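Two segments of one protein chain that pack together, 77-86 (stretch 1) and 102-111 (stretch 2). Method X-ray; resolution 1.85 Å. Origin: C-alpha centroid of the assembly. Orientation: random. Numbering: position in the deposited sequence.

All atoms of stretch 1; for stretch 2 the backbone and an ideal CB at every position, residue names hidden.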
# COMPACT_ATOMS: atom_id res chain seq x y z
N VAL A 77 1.41 -9.20 6.72
CA VAL A 77 1.52 -8.76 5.33
C VAL A 77 0.58 -7.58 5.08
O VAL A 77 0.95 -6.62 4.40
CB VAL A 77 1.23 -9.93 4.37
CG1 VAL A 77 0.97 -9.44 2.97
CG2 VAL A 77 2.42 -10.92 4.36
N GLN A 78 -0.62 -7.62 5.66
CA GLN A 78 -1.54 -6.49 5.52
C GLN A 78 -0.94 -5.22 6.11
O GLN A 78 -1.05 -4.14 5.51
CB GLN A 78 -2.87 -6.78 6.21
CG GLN A 78 -3.77 -7.78 5.49
CD GLN A 78 -5.09 -7.94 6.21
OE1 GLN A 78 -5.12 -8.11 7.43
NE2 GLN A 78 -6.18 -7.86 5.47
N MET A 79 -0.31 -5.33 7.29
CA MET A 79 0.28 -4.16 7.93
C MET A 79 1.40 -3.57 7.08
O MET A 79 1.45 -2.35 6.88
CB MET A 79 0.80 -4.53 9.33
CG MET A 79 -0.33 -4.74 10.35
SD MET A 79 -1.14 -3.21 10.84
CE MET A 79 0.15 -2.37 11.75
N ARG A 80 2.27 -4.42 6.54
CA ARG A 80 3.37 -3.92 5.72
C ARG A 80 2.86 -3.33 4.41
O ARG A 80 3.39 -2.32 3.94
CB ARG A 80 4.40 -5.03 5.46
CG ARG A 80 5.10 -5.52 6.76
CD ARG A 80 6.15 -6.58 6.48
NE ARG A 80 7.25 -6.06 5.67
CZ ARG A 80 8.32 -5.45 6.16
NH1 ARG A 80 8.45 -5.31 7.45
NH2 ARG A 80 9.27 -4.99 5.34
N ALA A 81 1.86 -3.96 3.81
CA ALA A 81 1.26 -3.42 2.59
C ALA A 81 0.64 -2.06 2.85
O ALA A 81 0.84 -1.14 2.05
CB ALA A 81 0.23 -4.40 2.03
N LEU A 82 -0.10 -1.90 3.96
CA LEU A 82 -0.60 -0.57 4.36
C LEU A 82 0.52 0.43 4.58
O LEU A 82 0.39 1.61 4.24
CB LEU A 82 -1.46 -0.65 5.63
CG LEU A 82 -2.82 -1.35 5.50
CD1 LEU A 82 -3.48 -1.55 6.86
CD2 LEU A 82 -3.78 -0.60 4.59
N GLY A 83 1.60 0.00 5.23
CA GLY A 83 2.76 0.88 5.36
C GLY A 83 3.27 1.37 4.03
O GLY A 83 3.64 2.54 3.89
N ALA A 84 3.33 0.47 3.04
CA ALA A 84 3.83 0.84 1.73
C ALA A 84 2.88 1.82 1.06
O ALA A 84 3.34 2.76 0.40
CB ALA A 84 4.02 -0.39 0.86
N VAL A 85 1.56 1.61 1.21
CA VAL A 85 0.55 2.56 0.72
C VAL A 85 0.76 3.93 1.35
O VAL A 85 0.78 4.94 0.66
CB VAL A 85 -0.87 2.03 1.00
CG1 VAL A 85 -1.93 3.13 0.70
CG2 VAL A 85 -1.18 0.77 0.22
N ALA A 86 0.94 3.98 2.68
CA ALA A 86 1.18 5.25 3.36
C ALA A 86 2.43 5.93 2.84
O ALA A 86 2.43 7.14 2.59
CB ALA A 86 1.26 5.02 4.87
N UNK A 102 -7.85 5.33 -5.99
CA UNK A 102 -7.53 3.92 -6.13
C UNK A 102 -7.68 3.13 -4.83
O UNK A 102 -8.03 1.95 -4.87
CB UNK A 102 -6.10 3.77 -6.65
N UNK A 103 -7.39 3.73 -3.69
CA UNK A 103 -7.33 2.96 -2.45
C UNK A 103 -8.60 3.06 -1.61
O UNK A 103 -8.78 2.25 -0.69
CB UNK A 103 -6.13 3.43 -1.62
N UNK A 104 -9.46 4.04 -1.88
CA UNK A 104 -10.60 4.26 -1.00
C UNK A 104 -11.42 3.01 -0.73
O UNK A 104 -11.76 2.77 0.44
CB UNK A 104 -11.51 5.34 -1.60
N UNK A 105 -11.80 2.20 -1.72
CA UNK A 105 -12.70 1.07 -1.42
C UNK A 105 -12.12 0.06 -0.45
O UNK A 105 -12.82 -0.37 0.48
CB UNK A 105 -13.07 0.35 -2.72
N UNK A 106 -10.88 -0.36 -0.65
CA UNK A 106 -10.31 -1.36 0.24
C UNK A 106 -10.00 -0.76 1.60
O UNK A 106 -10.22 -1.42 2.63
CB UNK A 106 -9.04 -1.96 -0.37
N UNK A 107 -9.54 0.48 1.64
CA UNK A 107 -9.33 1.13 2.94
C UNK A 107 -10.65 1.29 3.69
O UNK A 107 -10.67 1.12 4.92
CB UNK A 107 -8.66 2.50 2.75
N UNK A 108 -11.75 1.62 3.00
CA UNK A 108 -13.05 1.68 3.67
C UNK A 108 -13.45 0.31 4.23
O UNK A 108 -13.94 0.22 5.36
CB UNK A 108 -14.12 2.18 2.70
N UNK A 109 -13.25 -0.76 3.46
CA UNK A 109 -13.56 -2.10 3.95
C UNK A 109 -12.77 -2.45 5.21
O UNK A 109 -13.32 -2.97 6.19
CB UNK A 109 -13.28 -3.13 2.86
N UNK A 110 -11.46 -2.19 5.19
CA UNK A 110 -10.63 -2.52 6.35
C UNK A 110 -11.01 -1.67 7.55
O UNK A 110 -11.05 -2.18 8.68
CB UNK A 110 -9.15 -2.33 6.02
N UNK A 111 -11.31 -0.39 7.34
CA UNK A 111 -11.63 0.49 8.45
C UNK A 111 -12.95 0.10 9.12
O UNK A 111 -13.19 0.52 10.25
CB UNK A 111 -11.69 1.94 7.97

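The two helices run roughly antiparallel, their directions 144° apart, and their axes come no closer than 12.7 Å. At that spacing backbones cannot touch, so side chains must reach across the gap, and stretch 1 offers a stripe of three: Gln78, Leu82 and Val85.

Position 102 has nothing of stretch 1 within 5.5 Å of its ideal CB, so this contact leaves it almost unconstrained. It is Leu102, which takes no part.

Position 103 is the one place where the ideal CB already comes near, 4.8 Å from Val85 CG1, with CA-to-CB pointing toward stretch 1. Here the CA atoms of 103 and Val85 are 8.5 Å apart, so a short side chain with a methyl would suffice: alanine, valine, threonine or perhaps isoleucine. The deposited residue is Thr103. With chi1 in p, its CG2 lies 4.2 Å from Val85 CG1, a methyl-to-methyl contact, while OG1 is hydrogen-bonded elsewhere in the structure.

Positions 104 and 105 are out of reach of stretch 1. The first could hold almost anything helical and holds Arg104. At the second, the backbone supplies a clue: the N atoms of 105 and 106 have no bond to the turn before, and the helix is kinked. A phi of -62° also fits proline, which has no amide hydrogen to give. Pro105 is indeed there.

Position 106 points toward stretch 1, but its ideal CB has open space around it. The nearest polar side-chain group of stretch 1 is the amide end of Gln78, farther off than the methyls of Leu82, so a long polar chain that can reach past them would suit: arginine, lysine, glutamine or glutamate. Arg106 extends until NH2 is 4.0 Å from Gln78 NE2, an oblique approach between two donor groups, each hydrogen-bonded elsewhere in the structure. Contact here is modest.

Position 107 points sideways, so a small residue would leave the gap to Leu82 unfilled. A flexible apolar chain such as leucine or methionine could bend back. Leu107, with chi1 m and chi2 t, does so, bringing CD2 to 3.7 Å from Leu82 CD2. Leu82 mirrors it: also sideways at CA-to-CB, also m and t, it too comes nearer at its end.

Positions 108 and 109 lie out of reach, and polar residues are as good as any. Gln108 makes no contact across the gap. Glu109 serves its own helix: its OE1 accepts a hydrogen bond from Arg106 NH1 at 2.9 Å, part of a salt bridge one turn apart.

Position 110 points toward stretch 1, within reach of Gln78 and Leu82. Leucine, methionine or isoleucine could span this. Leu110 touches both neighbours: CD1 is 4.1 Å from Leu82 CD2, and CD2 is 4.0 Å from Gln78 NE2.

Position 111 is out of reach again, so small or polar residues serve as well as any; it is Ser111.

The rule is economical: apolar tips meet across a wide gap, no hydrogen bond crosses, and only 226 Å² is buried.

Stretch 2, residues 102-111: LTRPRLQELS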
# COMPACT_ATOMS: atom_id res chain seq x y z
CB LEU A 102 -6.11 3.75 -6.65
CG LEU A 102 -5.90 4.38 -8.05
CD1 LEU A 102 -4.41 4.51 -8.36
CD2 LEU A 102 -6.64 3.56 -9.10
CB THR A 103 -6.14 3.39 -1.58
OG1 THR A 103 -6.25 4.75 -1.22
CG2 THR A 103 -4.83 3.19 -2.33
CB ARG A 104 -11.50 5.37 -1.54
CG ARG A 104 -12.78 5.49 -0.77
CD ARG A 104 -13.77 6.34 -1.50
NE ARG A 104 -13.52 7.77 -1.31
CZ ARG A 104 -12.97 8.55 -2.23
NH1 ARG A 104 -12.56 8.01 -3.37
NH2 ARG A 104 -12.82 9.85 -1.99
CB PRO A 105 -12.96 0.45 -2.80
CG PRO A 105 -12.80 1.56 -3.73
CD PRO A 105 -11.68 2.40 -3.18
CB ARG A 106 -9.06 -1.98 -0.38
CG ARG A 106 -8.53 -3.18 0.43
CD ARG A 106 -9.62 -4.32 0.65
NE ARG A 106 -9.09 -5.42 1.46
CZ ARG A 106 -9.81 -6.19 2.28
NH1 ARG A 106 -11.12 -6.00 2.43
NH2 ARG A 106 -9.21 -7.13 3.00
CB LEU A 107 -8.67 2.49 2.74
CG LEU A 107 -7.21 2.48 2.31
CD1 LEU A 107 -6.77 3.90 2.11
CD2 LEU A 107 -6.35 1.84 3.43
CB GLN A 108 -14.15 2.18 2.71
CG GLN A 108 -14.27 3.67 2.58
CD GLN A 108 -15.20 4.11 1.43
OE1 GLN A 108 -15.54 3.33 0.54
NE2 GLN A 108 -15.63 5.38 1.47
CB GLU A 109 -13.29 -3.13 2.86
CG GLU A 109 -14.36 -3.15 1.78
CD GLU A 109 -13.96 -3.92 0.54
OE1 GLU A 109 -12.90 -4.61 0.56
OE2 GLU A 109 -14.71 -3.81 -0.45
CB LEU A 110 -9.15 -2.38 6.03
CG LEU A 110 -8.55 -3.27 4.93
CD1 LEU A 110 -7.13 -2.95 4.69
CD2 LEU A 110 -8.62 -4.72 5.27
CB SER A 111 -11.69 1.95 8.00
OG SER A 111 -12.87 2.25 7.30
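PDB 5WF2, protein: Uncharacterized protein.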